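Local coordinates for uncharacterized protein lp_2219 (Lactobacillus plantarum, PDB 3HFQ), which is of unknown function but has the seven-bladed beta-propeller fold of the lactonase family, so it may act on a lactone or related sugar derivative, at residues M1-F7 against Y19-T25; T296-V300 against L312-L317. The protein carries 1 engineered substitution. All blocks are in the same frame, centred on the assembly; numbering follows the deposited sequence.

Interaction 1 (M1-F7 against Y19-T25); sequences MQERILF and YQGTLDT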
loop_
_atom_site.group_PDB
_atom_site.type_symbol
_atom_site.label_atom_id
_atom_site.label_comp_id
_atom_site.label_asym_id
_atom_site.label_seq_id
_atom_site.Cartn_x
_atom_site.Cartn_y
_atom_site.Cartn_z
HETATM N N MSE A 1 16.928 17.579 -9.162
HETATM C CA MSE A 1 15.563 17.899 -9.665
HETATM C C MSE A 1 14.561 17.866 -8.512
HETATM O O MSE A 1 14.889 17.435 -7.408
HETATM C CB MSE A 1 15.144 16.890 -10.739
HETATM C CG MSE A 1 14.897 15.483 -10.218
HETATM SE SE MSE A 1 14.381 14.275 -11.636
HETATM C CE MSE A 1 12.554 14.858 -11.871
ATOM N N GLN A 2 13.340 18.320 -8.779
ATOM C CA GLN A 2 12.292 18.342 -7.767
ATOM C C GLN A 2 11.225 17.297 -8.085
ATOM O O GLN A 2 10.714 17.243 -9.203
ATOM C CB GLN A 2 11.641 19.727 -7.703
ATOM C CG GLN A 2 12.610 20.877 -7.463
ATOM C CD GLN A 2 11.907 22.224 -7.392
ATOM O OE1 GLN A 2 11.084 22.556 -8.247
ATOM N NE2 GLN A 2 12.237 23.012 -6.373
ATOM N N GLU A 3 10.899 16.467 -7.100
ATOM C CA GLU A 3 9.886 15.433 -7.273
ATOM C C GLU A 3 8.780 15.619 -6.247
ATOM O O GLU A 3 9.032 15.687 -5.044
ATOM C CB GLU A 3 10.508 14.045 -7.130
ATOM C CG GLU A 3 11.518 13.723 -8.225
ATOM C CD GLU A 3 12.116 12.343 -8.079
ATOM O OE1 GLU A 3 12.600 12.023 -6.972
ATOM O OE2 GLU A 3 12.110 11.583 -9.072
ATOM N N ARG A 4 7.552 15.693 -6.744
ATOM C CA ARG A 4 6.373 15.897 -5.916
ATOM C C ARG A 4 5.914 14.609 -5.243
ATOM O O ARG A 4 5.909 13.540 -5.860
ATOM C CB ARG A 4 5.247 16.460 -6.783
ATOM C CG ARG A 4 4.029 16.919 -6.021
ATOM C CD ARG A 4 3.002 17.448 -7.003
ATOM N NE ARG A 4 1.838 18.022 -6.345
ATOM C CZ ARG A 4 0.788 18.503 -6.999
ATOM N NH1 ARG A 4 0.767 18.471 -8.324
ATOM N NH2 ARG A 4 -0.236 19.014 -6.332
ATOM N N ILE A 5 5.522 14.730 -3.978
ATOM C CA ILE A 5 5.062 13.595 -3.185
ATOM C C ILE A 5 3.762 13.959 -2.474
ATOM O O ILE A 5 3.605 15.087 -2.009
ATOM C CB ILE A 5 6.074 13.229 -2.076
ATOM C CG1 ILE A 5 7.475 13.077 -2.659
ATOM C CG2 ILE A 5 5.632 11.950 -1.377
ATOM C CD1 ILE A 5 8.560 12.945 -1.594
ATOM N N LEU A 6 2.839 13.003 -2.394
ATOM C CA LEU A 6 1.573 13.219 -1.702
ATOM C C LEU A 6 1.570 12.341 -0.455
ATOM O O LEU A 6 2.037 11.200 -0.488
ATOM C CB LEU A 6 0.387 12.851 -2.601
ATOM C CG LEU A 6 0.272 13.610 -3.927
ATOM C CD1 LEU A 6 -1.040 13.235 -4.619
ATOM C CD2 LEU A 6 0.334 15.116 -3.669
ATOM N N PHE A 7 1.048 12.874 0.645
ATOM C CA PHE A 7 0.999 12.144 1.904
ATOM C C PHE A 7 -0.428 11.895 2.380
ATOM O O PHE A 7 -1.206 12.837 2.546
ATOM C CB PHE A 7 1.736 12.925 2.996
ATOM C CG PHE A 7 3.202 13.119 2.731
ATOM C CD1 PHE A 7 4.085 12.042 2.792
ATOM C CD2 PHE A 7 3.708 14.385 2.449
ATOM C CE1 PHE A 7 5.450 12.227 2.579
ATOM C CE2 PHE A 7 5.071 14.580 2.235
ATOM C CZ PHE A 7 5.943 13.500 2.301
ATOM N N TYR A 19 -1.526 15.947 2.415
ATOM C CA TYR A 19 -0.445 16.918 2.307
ATOM C C TYR A 19 0.403 16.643 1.077
ATOM O O TYR A 19 0.293 15.583 0.458
ATOM C CB TYR A 19 0.439 16.898 3.565
ATOM C CG TYR A 19 -0.278 17.373 4.813
ATOM C CD1 TYR A 19 -1.134 16.521 5.510
ATOM C CD2 TYR A 19 -0.152 18.691 5.258
ATOM C CE1 TYR A 19 -1.854 16.967 6.615
ATOM C CE2 TYR A 19 -0.872 19.151 6.365
ATOM C CZ TYR A 19 -1.721 18.282 7.037
ATOM O OH TYR A 19 -2.441 18.714 8.124
ATOM N N GLN A 20 1.240 17.610 0.719
ATOM C CA GLN A 20 2.109 17.455 -0.435
ATOM C C GLN A 20 3.487 18.015 -0.120
ATOM O O GLN A 20 3.626 18.977 0.636
ATOM C CB GLN A 20 1.501 18.146 -1.663
ATOM C CG GLN A 20 1.481 19.671 -1.632
ATOM C CD GLN A 20 0.675 20.256 -2.781
ATOM O OE1 GLN A 20 0.682 19.724 -3.893
ATOM N NE2 GLN A 20 -0.015 21.361 -2.519
ATOM N N GLY A 21 4.507 17.387 -0.687
ATOM C CA GLY A 21 5.859 17.837 -0.442
ATOM C C GLY A 21 6.731 17.709 -1.667
ATOM O O GLY A 21 6.262 17.372 -2.757
ATOM N N THR A 22 8.017 17.972 -1.477
ATOM C CA THR A 22 8.973 17.909 -2.563
ATOM C C THR A 22 10.254 17.222 -2.116
ATOM O O THR A 22 10.742 17.453 -1.010
ATOM C CB THR A 22 9.336 19.324 -3.046
ATOM O OG1 THR A 22 8.146 20.004 -3.466
ATOM C CG2 THR A 22 10.326 19.260 -4.203
ATOM N N LEU A 23 10.776 16.358 -2.979
ATOM C CA LEU A 23 12.036 15.676 -2.720
ATOM C C LEU A 23 13.021 16.313 -3.699
ATOM O O LEU A 23 12.845 16.217 -4.916
ATOM C CB LEU A 23 11.906 14.168 -2.985
ATOM C CG LEU A 23 13.178 13.325 -3.182
ATOM C CD1 LEU A 23 14.240 13.692 -2.165
ATOM C CD2 LEU A 23 12.818 11.846 -3.075
ATOM N N ASP A 24 14.026 16.999 -3.165
ATOM C CA ASP A 24 15.034 17.656 -3.992
ATOM C C ASP A 24 16.204 16.674 -4.107
ATOM O O ASP A 24 16.932 16.448 -3.143
ATOM C CB ASP A 24 15.497 18.952 -3.324
ATOM C CG ASP A 24 16.351 19.815 -4.239
ATOM O OD1 ASP A 24 17.285 19.275 -4.868
ATOM O OD2 ASP A 24 16.098 21.039 -4.314
ATOM N N THR A 25 16.380 16.085 -5.287
ATOM C CA THR A 25 17.432 15.083 -5.544
ATOM C C THR A 25 18.873 15.594 -5.452
ATOM O O THR A 25 19.797 14.796 -5.208
ATOM C CB THR A 25 17.226 14.450 -6.935
ATOM O OG1 THR A 25 17.282 15.467 -7.940
ATOM C CG2 THR A 25 15.882 13.749 -7.013
HETATM O O HOH W 1 17.209 19.989 -7.589
HETATM O O HOH W 2 13.515 21.943 -4.067
#

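Interaction 2 (T296-V300 against L312-L317); sequences TEAFV and LYARDL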
loop_
_atom_site.group_PDB
_atom_site.type_symbol
_atom_site.label_atom_id
_atom_site.label_comp_id
_atom_site.label_asym_id
_atom_site.label_seq_id
_atom_site.Cartn_x
_atom_site.Cartn_y
_atom_site.Cartn_z
ATOM N N THR A 296 13.223 8.028 -9.458
ATOM C CA THR A 296 14.585 7.748 -9.913
ATOM C C THR A 296 15.123 6.504 -9.211
ATOM O O THR A 296 16.077 5.878 -9.674
ATOM C CB THR A 296 15.551 8.917 -9.610
ATOM O OG1 THR A 296 15.767 9.014 -8.196
ATOM C CG2 THR A 296 14.979 10.228 -10.125
ATOM N N GLU A 297 14.495 6.164 -8.090
ATOM C CA GLU A 297 14.870 5.017 -7.268
ATOM C C GLU A 297 16.212 5.207 -6.573
ATOM O O GLU A 297 16.841 4.242 -6.140
ATOM C CB GLU A 297 14.876 3.726 -8.095
ATOM C CG GLU A 297 13.503 3.345 -8.639
ATOM C CD GLU A 297 13.314 1.842 -8.772
ATOM O OE1 GLU A 297 14.269 1.148 -9.176
ATOM O OE2 GLU A 297 12.201 1.356 -8.483
ATOM N N ALA A 298 16.640 6.460 -6.453
ATOM C CA ALA A 298 17.895 6.776 -5.781
ATOM C C ALA A 298 17.579 7.224 -4.356
ATOM O O ALA A 298 18.477 7.542 -3.576
ATOM C CB ALA A 298 18.629 7.882 -6.532
ATOM N N PHE A 299 16.291 7.237 -4.024
ATOM C CA PHE A 299 15.838 7.654 -2.701
ATOM C C PHE A 299 14.642 6.842 -2.221
ATOM O O PHE A 299 13.953 6.197 -3.012
ATOM C CB PHE A 299 15.415 9.124 -2.727
ATOM C CG PHE A 299 16.499 10.066 -3.153
ATOM C CD1 PHE A 299 17.411 10.564 -2.229
ATOM C CD2 PHE A 299 16.611 10.455 -4.484
ATOM C CE1 PHE A 299 18.421 11.438 -2.627
ATOM C CE2 PHE A 299 17.618 11.328 -4.893
ATOM C CZ PHE A 299 18.522 11.820 -3.965
ATOM N N VAL A 300 14.408 6.895 -0.914
ATOM C CA VAL A 300 13.267 6.239 -0.294
ATOM C C VAL A 300 12.723 7.209 0.744
ATOM O O VAL A 300 13.491 7.850 1.464
ATOM C CB VAL A 300 13.644 4.934 0.432
ATOM C CG1 VAL A 300 12.455 4.448 1.264
ATOM C CG2 VAL A 300 14.043 3.865 -0.580
ATOM N N LEU A 312 13.922 10.683 4.987
ATOM C CA LEU A 312 14.466 10.541 3.642
ATOM C C LEU A 312 15.766 9.749 3.668
ATOM O O LEU A 312 16.652 10.027 4.480
ATOM C CB LEU A 312 14.743 11.919 3.026
ATOM C CG LEU A 312 15.454 11.901 1.666
ATOM C CD1 LEU A 312 14.520 11.335 0.605
ATOM C CD2 LEU A 312 15.887 13.306 1.279
ATOM N N TYR A 313 15.870 8.766 2.777
ATOM C CA TYR A 313 17.073 7.945 2.660
ATOM C C TYR A 313 17.631 8.043 1.259
ATOM O O TYR A 313 16.903 8.308 0.304
ATOM C CB TYR A 313 16.794 6.452 2.858
ATOM C CG TYR A 313 16.138 6.047 4.138
ATOM C CD1 TYR A 313 14.758 5.864 4.202
ATOM C CD2 TYR A 313 16.899 5.763 5.273
ATOM C CE1 TYR A 313 14.149 5.413 5.362
ATOM C CE2 TYR A 313 16.300 5.314 6.441
ATOM C CZ TYR A 313 14.925 5.131 6.473
ATOM O OH TYR A 313 14.320 4.654 7.608
ATOM N N ALA A 314 18.931 7.806 1.147
ATOM C CA ALA A 314 19.579 7.761 -0.142
ATOM C C ALA A 314 19.600 6.251 -0.362
ATOM O O ALA A 314 19.732 5.490 0.598
ATOM C CB ALA A 314 20.999 8.301 -0.054
ATOM N N ARG A 315 19.449 5.815 -1.603
ATOM C CA ARG A 315 19.460 4.389 -1.909
ATOM C C ARG A 315 20.503 4.094 -2.982
ATOM O O ARG A 315 20.488 4.707 -4.044
ATOM C CB ARG A 315 18.078 3.943 -2.405
ATOM C CG ARG A 315 18.061 2.528 -2.989
ATOM C CD ARG A 315 16.670 2.116 -3.483
ATOM N NE ARG A 315 16.680 0.756 -4.015
ATOM C CZ ARG A 315 17.022 0.431 -5.259
ATOM N NH1 ARG A 315 17.377 1.369 -6.130
ATOM N NH2 ARG A 315 17.032 -0.843 -5.626
ATOM N N ASP A 316 21.407 3.159 -2.698
ATOM C CA ASP A 316 22.441 2.783 -3.661
ATOM C C ASP A 316 21.771 1.957 -4.755
ATOM O O ASP A 316 21.104 0.961 -4.467
ATOM C CB ASP A 316 23.537 1.965 -2.971
ATOM C CG ASP A 316 24.732 1.707 -3.873
ATOM O OD1 ASP A 316 24.590 0.962 -4.866
ATOM O OD2 ASP A 316 25.814 2.260 -3.590
ATOM N N LEU A 317 21.951 2.375 -6.003
ATOM C CA LEU A 317 21.333 1.706 -7.146
ATOM C C LEU A 317 21.824 0.288 -7.433
ATOM O O LEU A 317 21.101 -0.512 -8.027
ATOM C CB LEU A 317 21.518 2.559 -8.404
ATOM C CG LEU A 317 21.018 4.007 -8.352
ATOM C CD1 LEU A 317 21.251 4.670 -9.706
ATOM C CD2 LEU A 317 19.544 4.036 -7.991
#

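Interaction 1 (M1-F7 against Y19-T25)
Phe7 packs its ring beside the bare backbone of Gly21, with Phe7 CE2 4.1 Å from Gly21 N; a beta carbon on Gly21 would come within about 3.2 Å of Phe7 CE2, so glycine suits the place. The two segments are antiparallel neighbours in a hairpin of one blade of the seven-bladed beta-propeller. Three pairs of residues, Phe7 with Tyr19, Ile5 with Gly21 and Glu3 with Leu23, bond in both directions through the backbone, as in Phe7 N to Tyr19 O at 2.8 Å. A seventh backbone bond runs from Thr25 N to Met1 O at 2.9 Å, and Met1 N donates to Thr25 OG1 at a very short 2.5 Å. Between these rungs, CA-H...O contacts such as Gln20 CA to Ile5 O at 3.2 Å fill the gaps.

Side chains alternate between two faces. One is mainly apolar: Ile5, Phe7 and Leu23 meet strand 299-304 of the adjacent blade, with Glu3 beside Thr296; Ile5 CD1 touches Leu23 CB at 3.8 Å. The opposite face is mainly polar, carrying Gln2, Arg4, Gln20, Thr22 and Asp24 besides Leu6, which is buried on Leu36. There the long, fully extended Arg4 side chain brings NH2 to within 2.7 Å of Gln20 OE1, a hydrogen bond, and Gln20 NE2 continues to the carbonyl of Gln73 in the blade on that side. Asp24 OD1 accepts hydrogen bonds from Thr26 N and Ala27 N in the turn that follows, and a water bridges it to Met1 N. A second water links Gln2 NE2, 2.8 Å away, to Asp24 OD2 at 2.7 Å.

Interaction 2 (T296-V300 against L312-L317)
Leu317 pushes its CD2 methyl into the hollow under the turn at Glu297 and Ala298, where it lies 3.3 Å from Glu297 O. The same Leu317 CD2 meets the Ala298 backbone, 3.9 Å from Ala298 CA, and brushes Ala298 CB at 4.2 Å. Glu297 has positive phi (69°), a left-handed kink that turns the chain into the strand, and an ST turn, Ala298 N to Thr296 OG1 at 3.2 Å, holds the bend; Thr296 OG1 also hydrogen-bonds Asp294. Beside Leu317, the long Arg315 reaches back along the turn so that its NH1 donates to Glu297 O at 2.9 Å, while its NE bonds to the Tyr255 hydroxyl.

From here the segments run as a hairpin of two middle strands in a propeller blade, bonded by Arg315 N to Ala298 O at 2.8 Å and by the mutual pair Val300 and Tyr313. On one face the bulky Phe299 leans past the low backbone at Ala314, its CD1 4.1 Å from Ala314 CA; the short alanine leaves space for a large ring, and Leu312 CD1 fills in at 4.1 Å from Phe299 CB. The other face has Val300 as its knob. Beta-branched and compact, it wedges between Tyr313 and the Arg315 stem: Val300 CG1 lies 4.0 Å from Tyr313 CD1, and Val300 CG2 4.3 Å from Arg315 CD. Phe291, Leu293 and Leu322 add to the apolar surroundings of Val300, and the ring of Tyr313 extends past this group to let its hydroxyl bond the carbonyl of Ser282.

Interaction 1 comes first along the chain, and interaction 2 follows near the other end; their centres lie about 14 Å apart, on the same side of the chain's centre. They sit in adjacent blades. The N-terminal strands 2-9, 17-24 and 29-38 share a sheet with the C-terminal strand 334-339, the closure that joins the ends of a propeller, while strands 299-304 and 309-315 belong to the blade just before it. The two hairpins pack face to face where Leu23 CD1 meets Leu312 CD1 at 3.6 Å and Leu23 CD2 meets Phe299 CB at 3.8 Å, so this apolar seam lies where the ring closes.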